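Local coordinates for E3 SUMO-protein ligase SIZ1 (Saccharomyces cerevisiae, PDB 3I2D) that acts as an E3 ligase that attaches SUMO to septins and PCNA, working with the conjugating enzyme UBC9 through a zinc-binding SP-RING, at residues Gln77-Met85 and Ala98-Leu109. Residues are numbered along the deposited sequence; the frame is centred on the assembly and turned at random.
Sequences QRLIPELVM and AKFKLSKADYNL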
ATOM      1  N   GLN A  77     -11.217  -9.122   1.085  1.00 56.49           N
ATOM      2  CA  GLN A  77     -12.470  -9.525   0.463  1.00 56.03           C
ATOM      3  C   GLN A  77     -13.354 -10.380   1.350  1.00 55.72           C
ATOM      4  O   GLN A  77     -14.501 -10.019   1.610  1.00 57.79           O
ATOM      5  CB  GLN A  77     -12.164 -10.294  -0.809  1.00 64.35           C
ATOM      6  CG  GLN A  77     -12.872  -9.811  -2.043  1.00 73.28           C
ATOM      7  CD  GLN A  77     -12.211 -10.357  -3.291  1.00 80.59           C
ATOM      8  OE1 GLN A  77     -12.097 -11.575  -3.464  1.00 87.54           O
ATOM      9  NE2 GLN A  77     -11.756  -9.460  -4.163  1.00 79.54           N
ATOM     10  N   ARG A  78     -12.826 -11.512   1.805  1.00 53.14           N
ATOM     11  CA  ARG A  78     -13.595 -12.426   2.648  1.00 55.62           C
ATOM     12  C   ARG A  78     -12.827 -12.853   3.874  1.00 52.35           C
ATOM     13  O   ARG A  78     -11.606 -12.973   3.839  1.00 58.52           O
ATOM     14  CB  ARG A  78     -13.943 -13.695   1.878  1.00 57.93           C
ATOM     15  CG  ARG A  78     -15.333 -14.232   2.124  1.00 71.17           C
ATOM     16  CD  ARG A  78     -16.304 -13.687   1.085  1.00 76.85           C
ATOM     17  NE  ARG A  78     -15.764 -13.805  -0.272  1.00 80.83           N
ATOM     18  CZ  ARG A  78     -15.318 -14.938  -0.817  1.00 80.74           C
ATOM     19  NH1 ARG A  78     -15.342 -16.076  -0.127  1.00 70.82           N
ATOM     20  NH2 ARG A  78     -14.840 -14.931  -2.059  1.00 76.87           N
ATOM     21  N   LEU A  79     -13.545 -13.092   4.960  1.00 53.12           N
ATOM     22  CA  LEU A  79     -12.910 -13.571   6.176  1.00 55.75           C
ATOM     23  C   LEU A  79     -13.158 -15.065   6.272  1.00 55.39           C
ATOM     24  O   LEU A  79     -14.297 -15.504   6.156  1.00 62.98           O
ATOM     25  CB  LEU A  79     -13.508 -12.922   7.431  1.00 55.54           C
ATOM     26  CG  LEU A  79     -12.940 -13.585   8.706  1.00 60.06           C
ATOM     27  CD1 LEU A  79     -12.045 -12.611   9.464  1.00 58.20           C
ATOM     28  CD2 LEU A  79     -14.065 -14.062   9.594  1.00 57.64           C
ATOM     29  N   ILE A  80     -12.100 -15.846   6.450  1.00 55.25           N
ATOM     30  CA  ILE A  80     -12.248 -17.288   6.636  1.00 58.80           C
ATOM     31  C   ILE A  80     -12.467 -17.352   8.154  1.00 61.20           C
ATOM     32  O   ILE A  80     -11.518 -17.348   8.939  1.00 54.17           O
ATOM     33  CB  ILE A  80     -10.976 -18.032   6.217  1.00 52.93           C
ATOM     34  CG1 ILE A  80     -10.780 -17.882   4.713  1.00 51.59           C
ATOM     35  CG2 ILE A  80     -11.088 -19.494   6.565  1.00 59.80           C
ATOM     36  CD1 ILE A  80      -9.577 -18.615   4.206  1.00 64.58           C
ATOM     37  N   PRO A  81     -13.743 -17.427   8.571  1.00 67.02           N
ATOM     38  CA  PRO A  81     -14.248 -17.470   9.951  1.00 68.28           C
ATOM     39  C   PRO A  81     -13.484 -18.329  10.936  1.00 70.04           C
ATOM     40  O   PRO A  81     -13.176 -17.888  12.043  1.00 73.75           O
ATOM     41  CB  PRO A  81     -15.687 -17.926   9.769  1.00 62.68           C
ATOM     42  CG  PRO A  81     -15.562 -18.885   8.639  1.00 67.36           C
ATOM     43  CD  PRO A  81     -14.688 -18.122   7.674  1.00 65.63           C
ATOM     44  N   GLU A  82     -13.175 -19.552  10.528  1.00 69.34           N
ATOM     45  CA  GLU A  82     -12.458 -20.484  11.379  1.00 70.80           C
ATOM     46  C   GLU A  82     -11.027 -20.034  11.713  1.00 68.50           C
ATOM     47  O   GLU A  82     -10.483 -20.409  12.746  1.00 69.27           O
ATOM     48  CB  GLU A  82     -12.455 -21.861  10.709  1.00 73.63           C
ATOM     49  CG  GLU A  82     -13.239 -21.892   9.398  1.00 83.31           C
ATOM     50  CD  GLU A  82     -13.780 -23.274   9.058  1.00 91.24           C
ATOM     51  OE1 GLU A  82     -14.670 -23.758   9.797  1.00 85.52           O
ATOM     52  OE2 GLU A  82     -13.316 -23.875   8.058  1.00 91.26           O
ATOM     53  N   LEU A  83     -10.428 -19.225  10.842  1.00 70.79           N
ATOM     54  CA  LEU A  83      -9.061 -18.726  11.035  1.00 62.98           C
ATOM     55  C   LEU A  83      -9.019 -17.470  11.904  1.00 62.92           C
ATOM     56  O   LEU A  83      -8.739 -16.373  11.424  1.00 59.26           O
ATOM     57  CB  LEU A  83      -8.421 -18.411   9.684  1.00 56.52           C
ATOM     58  CG  LEU A  83      -7.234 -19.264   9.266  1.00 55.68           C
ATOM     59  CD1 LEU A  83      -6.705 -18.768   7.932  1.00 51.94           C
ATOM     60  CD2 LEU A  83      -6.157 -19.180  10.329  1.00 59.77           C
ATOM     61  N   VAL A  84      -9.315 -17.630  13.182  1.00 62.28           N
ATOM     62  CA  VAL A  84      -9.289 -16.509  14.104  1.00 57.99           C
ATOM     63  C   VAL A  84      -8.711 -17.037  15.393  1.00 60.60           C
ATOM     64  O   VAL A  84      -9.323 -17.864  16.071  1.00 68.53           O
ATOM     65  CB  VAL A  84     -10.687 -15.962  14.346  1.00 55.75           C
ATOM     66  CG1 VAL A  84     -10.637 -14.828  15.359  1.00 53.42           C
ATOM     67  CG2 VAL A  84     -11.273 -15.490  13.031  1.00 55.89           C
ATOM     68  N   MET A  85      -7.517 -16.568  15.724  1.00 61.16           N
ATOM     69  CA  MET A  85      -6.833 -17.025  16.924  1.00 57.71           C
ATOM     70  C   MET A  85      -6.485 -15.876  17.868  1.00 57.27           C
ATOM     71  O   MET A  85      -6.546 -14.698  17.506  1.00 58.04           O
ATOM     72  CB  MET A  85      -5.564 -17.776  16.515  1.00 48.93           C
ATOM     73  CG  MET A  85      -5.800 -18.721  15.345  1.00 48.54           C
ATOM     74  SD  MET A  85      -4.305 -19.421  14.619  1.00 58.34           S
ATOM     75  CE  MET A  85      -3.581 -18.010  13.798  1.00 60.75           C
ATOM     76  N   ALA A  98      -5.493 -23.443  14.407  1.00 59.19           N
ATOM     77  CA  ALA A  98      -6.788 -23.328  13.790  1.00 64.69           C
ATOM     78  C   ALA A  98      -6.833 -24.361  12.687  1.00 67.67           C
ATOM     79  O   ALA A  98      -5.823 -24.664  12.049  1.00 66.27           O
ATOM     80  CB  ALA A  98      -6.984 -21.936  13.219  1.00 63.73           C
ATOM     81  N   LYS A  99      -8.010 -24.936  12.504  1.00 71.60           N
ATOM     82  CA  LYS A  99      -8.220 -25.919  11.465  1.00 74.27           C
ATOM     83  C   LYS A  99      -9.378 -25.335  10.682  1.00 76.85           C
ATOM     84  O   LYS A  99     -10.324 -24.783  11.270  1.00 73.95           O
ATOM     85  CB  LYS A  99      -8.588 -27.273  12.072  1.00 75.10           C
ATOM     86  CG  LYS A  99      -7.465 -27.906  12.889  1.00 83.61           C
ATOM     87  CD  LYS A  99      -7.897 -29.233  13.506  1.00 85.80           C
ATOM     88  CE  LYS A  99      -6.743 -29.946  14.200  1.00 87.43           C
ATOM     89  NZ  LYS A  99      -6.199 -29.174  15.353  1.00 90.68           N
ATOM     90  N   PHE A 100      -9.291 -25.417   9.359  1.00 74.05           N
ATOM     91  CA  PHE A 100     -10.339 -24.881   8.513  1.00 73.05           C
ATOM     92  C   PHE A 100     -10.257 -25.554   7.155  1.00 74.24           C
ATOM     93  O   PHE A 100      -9.172 -25.926   6.707  1.00 74.52           O
ATOM     94  CB  PHE A 100     -10.149 -23.361   8.373  1.00 70.24           C
ATOM     95  CG  PHE A 100      -8.844 -22.971   7.720  1.00 68.92           C
ATOM     96  CD1 PHE A 100      -8.787 -22.683   6.357  1.00 64.99           C
ATOM     97  CD2 PHE A 100      -7.662 -22.965   8.451  1.00 65.09           C
ATOM     98  CE1 PHE A 100      -7.579 -22.403   5.732  1.00 60.02           C
ATOM     99  CE2 PHE A 100      -6.442 -22.685   7.830  1.00 66.38           C
ATOM    100  CZ  PHE A 100      -6.403 -22.406   6.466  1.00 62.27           C
ATOM    101  N   LYS A 101     -11.409 -25.734   6.520  1.00 80.09           N
ATOM    102  CA  LYS A 101     -11.467 -26.314   5.183  1.00 82.86           C
ATOM    103  C   LYS A 101     -11.999 -25.227   4.258  1.00 81.47           C
ATOM    104  O   LYS A 101     -12.937 -24.511   4.602  1.00 80.54           O
ATOM    105  CB  LYS A 101     -12.397 -27.528   5.138  1.00 87.24           C
ATOM    106  CG  LYS A 101     -11.804 -28.797   5.729  1.00 92.89           C
ATOM    107  CD  LYS A 101     -12.556 -30.038   5.250  1.00 93.29           C
ATOM    108  CE  LYS A 101     -12.255 -30.361   3.779  1.00 94.07           C
ATOM    109  NZ  LYS A 101     -12.680 -29.304   2.803  1.00 92.01           N
ATOM    110  N   LEU A 102     -11.392 -25.092   3.090  1.00 83.82           N
ATOM    111  CA  LEU A 102     -11.834 -24.069   2.154  1.00 87.86           C
ATOM    112  C   LEU A 102     -13.122 -24.465   1.461  1.00 89.30           C
ATOM    113  O   LEU A 102     -13.196 -25.524   0.831  1.00 90.89           O
ATOM    114  CB  LEU A 102     -10.757 -23.799   1.104  1.00 83.88           C
ATOM    115  CG  LEU A 102      -9.559 -23.006   1.611  1.00 78.60           C
ATOM    116  CD1 LEU A 102      -8.648 -22.680   0.443  1.00 75.71           C
ATOM    117  CD2 LEU A 102     -10.053 -21.732   2.291  1.00 68.89           C
ATOM    118  N   SER A 103     -14.131 -23.606   1.571  1.00 88.53           N
ATOM    119  CA  SER A 103     -15.412 -23.874   0.936  1.00 90.03           C
ATOM    120  C   SER A 103     -15.251 -23.851  -0.583  1.00 91.69           C
ATOM    121  O   SER A 103     -14.168 -23.588  -1.113  1.00 85.49           O
ATOM    122  CB  SER A 103     -16.448 -22.823   1.339  1.00 84.93           C
ATOM    123  OG  SER A 103     -16.212 -21.605   0.657  1.00 82.13           O
ATOM    124  N   LYS A 104     -16.341 -24.143  -1.277  1.00 96.68           N
ATOM    125  CA  LYS A 104     -16.329 -24.138  -2.727  1.00100.47           C
ATOM    126  C   LYS A 104     -15.887 -22.738  -3.142  1.00101.08           C
ATOM    127  O   LYS A 104     -14.782 -22.554  -3.658  1.00103.07           O
ATOM    128  CB  LYS A 104     -17.743 -24.442  -3.248  1.00103.07           C
ATOM    129  CG  LYS A 104     -17.906 -24.565  -4.766  1.00103.42           C
ATOM    130  CD  LYS A 104     -19.374 -24.855  -5.109  1.00104.25           C
ATOM    131  CE  LYS A 104     -19.618 -24.971  -6.608  1.00103.09           C
ATOM    132  NZ  LYS A 104     -21.050 -25.283  -6.911  1.00 95.96           N
ATOM    133  N   ALA A 105     -16.748 -21.758  -2.865  1.00 98.90           N
ATOM    134  CA  ALA A 105     -16.520 -20.354  -3.199  1.00 96.96           C
ATOM    135  C   ALA A 105     -15.132 -19.810  -2.843  1.00 97.42           C
ATOM    136  O   ALA A 105     -14.572 -18.998  -3.582  1.00 98.46           O
ATOM    137  CB  ALA A 105     -17.598 -19.495  -2.544  1.00 92.73           C
ATOM    138  N   ASP A 106     -14.581 -20.251  -1.718  1.00 95.33           N
ATOM    139  CA  ASP A 106     -13.268 -19.783  -1.301  1.00 90.75           C
ATOM    140  C   ASP A 106     -12.123 -20.393  -2.113  1.00 90.30           C
ATOM    141  O   ASP A 106     -11.396 -19.678  -2.801  1.00 95.26           O
ATOM    142  CB  ASP A 106     -13.035 -20.076   0.190  1.00 95.17           C
ATOM    143  CG  ASP A 106     -13.926 -19.243   1.114  1.00 95.70           C
ATOM    144  OD1 ASP A 106     -14.285 -18.102   0.741  1.00 88.88           O
ATOM    145  OD2 ASP A 106     -14.243 -19.728   2.230  1.00 87.74           O
ATOM    146  N   TYR A 107     -11.968 -21.712  -2.037  1.00 88.09           N
ATOM    147  CA  TYR A 107     -10.886 -22.402  -2.737  1.00 82.58           C
ATOM    148  C   TYR A 107     -10.664 -21.934  -4.162  1.00 80.20           C
ATOM    149  O   TYR A 107      -9.588 -22.122  -4.720  1.00 79.93           O
ATOM    150  CB  TYR A 107     -11.115 -23.918  -2.764  1.00 82.91           C
ATOM    151  CG  TYR A 107      -9.911 -24.656  -3.306  1.00 78.24           C
ATOM    152  CD1 TYR A 107      -8.819 -24.938  -2.483  1.00 81.60           C
ATOM    153  CD2 TYR A 107      -9.802 -24.951  -4.662  1.00 74.35           C
ATOM    154  CE1 TYR A 107      -7.638 -25.485  -3.000  1.00 78.64           C
ATOM    155  CE2 TYR A 107      -8.628 -25.495  -5.187  1.00 78.37           C
ATOM    156  CZ  TYR A 107      -7.549 -25.756  -4.353  1.00 76.76           C
ATOM    157  OH  TYR A 107      -6.375 -26.253  -4.875  1.00 66.93           O
ATOM    158  N   ASN A 108     -11.686 -21.334  -4.752  1.00 83.22           N
ATOM    159  CA  ASN A 108     -11.608 -20.864  -6.129  1.00 90.61           C
ATOM    160  C   ASN A 108     -10.613 -19.724  -6.348  1.00 93.27           C
ATOM    161  O   ASN A 108      -9.545 -19.903  -6.954  1.00 92.85           O
ATOM    162  CB  ASN A 108     -12.996 -20.419  -6.586  1.00 94.50           C
ATOM    163  CG  ASN A 108     -14.051 -21.487  -6.357  1.00101.93           C
ATOM    164  OD1 ASN A 108     -15.249 -21.236  -6.519  1.00101.73           O
ATOM    165  ND2 ASN A 108     -13.613 -22.687  -5.981  1.00 96.95           N
ATOM    166  N   LEU A 109     -10.980 -18.546  -5.859  1.00 89.72           N
ATOM    167  CA  LEU A 109     -10.152 -17.364  -6.000  1.00 88.03           C
ATOM    168  C   LEU A 109      -8.663 -17.676  -5.851  1.00 89.17           C
ATOM    169  O   LEU A 109      -7.824 -17.130  -6.572  1.00 90.03           O
ATOM    170  CB  LEU A 109     -10.564 -16.333  -4.949  1.00 91.41           C
ATOM    171  CG  LEU A 109     -12.061 -16.182  -4.643  1.00 95.08           C
ATOM    172  CD1 LEU A 109     -12.303 -14.903  -3.817  1.00 86.80           C
ATOM    173  CD2 LEU A 109     -12.842 -16.125  -5.948  1.00 95.91           C
TER
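L83 lies over one face of the F100 ring, its CG 4.1 Å from the ring centroid in a CH-pi contact offset toward the rim. This is the tightly packed half of the contact. F100 has its CG between the backbone N and the carbonyl carbon (chi1 62°), which turns the ring inward to L83 and to I80, where I80 CG2 comes obliquely to F100 CD1. The other branch of I80 ends at L102, with I80 CD1 3.7 Å from L102 CD2, while the M85 sulfur and a methyl of L83 pack on the CB of A98.

At the solvent side the contact becomes polar and more exposed. E82, on the type I turn from I80 to L83, lays its side chain past the CB of F100 and takes the backbone N-H of K101 on OE2 (3.1 Å), met nearly along the C-O axis. Further along, R78 bends at chi2 and chi3 to bring NH1 to OD1 of D106, a salt bridge with guanidinium and carboxylate only 14° from coplanar; the modelled separation is implausibly short, so its exact geometry is doubtful. D106 sits in the first turn of the helix capped by S103, whose OG accepts from D106 N. A leucine in place of R78 would probably leave the D106 carboxylate without its cationic mate and the helix start tied less firmly to the strand.

Within the PINIT domain, strand 74-90 turns a corner at P81 and E82. It edges the sheet containing 195-204 and 117-125, strand 93-100 edges the one containing 182-191, and I80 and L83 reach L119 while F100 rests on V184, joining the two sheets beside helix 104-111.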